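Local coordinates for OmpA family protein (Klebsiella pneumoniae subsp. pneumoniae, PDB 7RJJ), which binds peptidoglycan through the OmpA-like domain held here, probably helping to tie the outer membrane to the cell wall, at the D-alanine site. Numbering follows the deposited sequence.

The D-alanine site. Residues 16-18, 51-52, 54, 60, 63, 67, 110. With DAL (D-alanine), chain B.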
loop_
_atom_site.group_PDB
_atom_site.type_symbol
_atom_site.label_atom_id
_atom_site.label_comp_id
_atom_site.label_asym_id
_atom_site.label_seq_id
_atom_site.Cartn_x
_atom_site.Cartn_y
_atom_site.Cartn_z
ATOM N N ASP A 16 -1.364 -9.336 -8.305
ATOM C CA ASP A 16 -1.826 -10.699 -8.664
ATOM C C ASP A 16 -1.410 -11.631 -7.523
ATOM O O ASP A 16 -0.526 -11.224 -6.705
ATOM C CB ASP A 16 -1.245 -11.181 -9.998
ATOM C CG ASP A 16 -1.789 -10.450 -11.244
ATOM O OD1 ASP A 16 -2.965 -10.048 -11.278
ATOM O OD2 ASP A 16 -0.959 -10.216 -12.150
ATOM N N THR A 17 -2.032 -12.811 -7.473
ATOM C CA THR A 17 -1.787 -13.844 -6.435
ATOM C C THR A 17 -0.284 -14.068 -6.228
ATOM O O THR A 17 0.436 -14.170 -7.233
ATOM C CB THR A 17 -2.483 -15.156 -6.816
ATOM O OG1 THR A 17 -3.874 -14.863 -6.949
ATOM C CG2 THR A 17 -2.265 -16.264 -5.807
ATOM N N GLY A 18 0.152 -14.061 -4.962
ATOM C CA GLY A 18 1.536 -14.358 -4.531
ATOM C C GLY A 18 2.584 -13.416 -5.096
ATOM O O GLY A 18 3.782 -13.690 -4.869
ATOM N N THR A 51 -3.215 -8.839 2.023
ATOM C CA THR A 51 -3.297 -10.039 1.149
ATOM C C THR A 51 -4.711 -10.604 1.210
ATOM O O THR A 51 -5.482 -10.164 2.081
ATOM C CB THR A 51 -2.345 -11.146 1.616
ATOM O OG1 THR A 51 -2.857 -11.711 2.824
ATOM C CG2 THR A 51 -0.938 -10.650 1.858
ATOM N N ASP A 52 -5.046 -11.487 0.261
ATOM C CA ASP A 52 -6.334 -12.218 0.350
ATOM C C ASP A 52 -6.061 -13.342 1.360
ATOM O O ASP A 52 -4.897 -13.454 1.816
ATOM C CB ASP A 52 -6.823 -12.668 -1.033
ATOM C CG ASP A 52 -5.873 -13.600 -1.761
ATOM O OD1 ASP A 52 -5.114 -14.297 -1.071
ATOM O OD2 ASP A 52 -5.893 -13.614 -3.023
ATOM N N VAL A 54 -5.868 -16.487 0.831
ATOM C CA VAL A 54 -5.298 -17.721 0.200
ATOM C C VAL A 54 -3.861 -17.897 0.703
ATOM O O VAL A 54 -3.194 -16.882 0.963
ATOM C CB VAL A 54 -5.368 -17.677 -1.342
ATOM C CG1 VAL A 54 -4.600 -18.822 -1.994
ATOM C CG2 VAL A 54 -6.806 -17.660 -1.838
ATOM N N ASN A 60 1.603 -14.795 4.192
ATOM C CA ASN A 60 0.840 -13.581 3.807
ATOM C C ASN A 60 1.397 -12.370 4.562
ATOM O O ASN A 60 1.399 -11.290 3.989
ATOM C CB ASN A 60 -0.664 -13.785 4.009
ATOM C CG ASN A 60 -1.266 -14.680 2.942
ATOM O OD1 ASN A 60 -0.834 -14.657 1.786
ATOM N ND2 ASN A 60 -2.277 -15.447 3.309
ATOM N N LEU A 63 4.422 -11.340 2.544
ATOM C CA LEU A 63 3.912 -10.841 1.241
ATOM C C LEU A 63 3.313 -9.440 1.404
ATOM O O LEU A 63 3.628 -8.577 0.563
ATOM C CB LEU A 63 2.856 -11.813 0.711
ATOM C CG LEU A 63 2.147 -11.372 -0.567
ATOM C CD1 LEU A 63 3.152 -11.033 -1.652
ATOM C CD2 LEU A 63 1.170 -12.435 -1.046
ATOM N N ARG A 67 4.607 -5.942 -0.471
ATOM C CA ARG A 67 3.714 -5.112 -1.318
ATOM C C ARG A 67 3.849 -3.652 -0.890
ATOM O O ARG A 67 3.867 -2.785 -1.770
ATOM C CB ARG A 67 2.271 -5.600 -1.211
ATOM C CG ARG A 67 2.041 -6.903 -1.968
ATOM C CD ARG A 67 0.688 -7.539 -1.733
ATOM N NE ARG A 67 0.547 -8.611 -2.715
ATOM C CZ ARG A 67 -0.384 -9.562 -2.715
ATOM N NH1 ARG A 67 -1.300 -9.621 -1.755
ATOM N NH2 ARG A 67 -0.380 -10.450 -3.694
ATOM N N ARG A 110 -5.902 -7.997 -2.238
ATOM C CA ARG A 110 -4.452 -7.890 -2.551
ATOM C C ARG A 110 -4.191 -6.409 -2.810
ATOM O O ARG A 110 -4.327 -5.978 -3.968
ATOM C CB ARG A 110 -4.112 -8.784 -3.751
ATOM C CG ARG A 110 -4.463 -10.249 -3.539
ATOM C CD ARG A 110 -3.953 -11.151 -4.650
ATOM N NE ARG A 110 -4.562 -10.924 -5.958
ATOM C CZ ARG A 110 -5.591 -11.621 -6.466
ATOM N NH1 ARG A 110 -6.161 -12.584 -5.769
ATOM N NH2 ARG A 110 -6.053 -11.338 -7.672
HETATM N N DAL B . -2.843 -14.735 -0.269
HETATM C CA DAL B . -2.435 -14.650 -1.705
HETATM C CB DAL B . -1.206 -15.490 -1.939
HETATM C C DAL B . -2.205 -13.184 -2.096
HETATM O O DAL B . -1.588 -12.895 -3.120
HETATM O OXT DAL B . -2.648 -12.251 -1.420
#
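D-alanine lies in the peptidoglycan-binding pocket of an OmpA-like domain, carboxylate inward, with 206 of its 222 Å² buried. In this family the pocket recognises the D-centre of meso-diaminopimelate in the stem peptide, whose amino and carboxylate groups D-alanine probably mimics.

The floor is Arg67, reaching up from helix 57-77 with its chain extended from CG to NE, long enough to bring a positive charge to the pocket's base. It grips the carboxylate end-on: Arg67 NH1 bonds D-alanine OXT at 3.0 Å. Arg67 NH2 forms a salt bridge to D-alanine O at 2.8 Å. Backbone amides close the fork from two sides, Gly18 N giving a fairly straight bond to O and Asp52 N bonding D-alanine OXT at 3.0 Å, so each oxygen is gripped from more than one direction. Glycine suits its place: it easily adopts the positive phi (61°) that helps present its N-H, and its CA passes the ligand methyl without a side chain.

One wall is Asp52. Its chi1 of 60° sets CG in the crowded position between backbone N and carbonyl carbon, turning the carboxylate alongside the ligand. OD1 accepts from the ligand amino nitrogen above the carboxylate plane and also from Val54 N; Arg110 NH1 holds Asp52 OD2 at 2.9 Å, in the guanidinium plane. Arg110 CG, beside its backbone N, and CD run past the ligand carboxylate; the chi3 bend (-66°) turns the guanidinium back towards Asp52.

At the amino end, Val54 O and Asn60 OD1 also accept from the amino nitrogen, Asn60 OD1 lying 2.9 Å from D-alanine N. Asn60 ND2 in turn bonds Val54 O, steadying both acceptors. Opposite Asp52, Leu63 supplies a greasy wall: CD2 lies over one face of the Arg67 guanidinium, toward its rim, and Leu63 CD2 approaches D-alanine CB at 4.0 Å. The Thr17-Gly18 loop is the lid over one side, Thr17 CG2 loosely rimming the methyl, which points away from Arg67, apparently toward the narrow mouth.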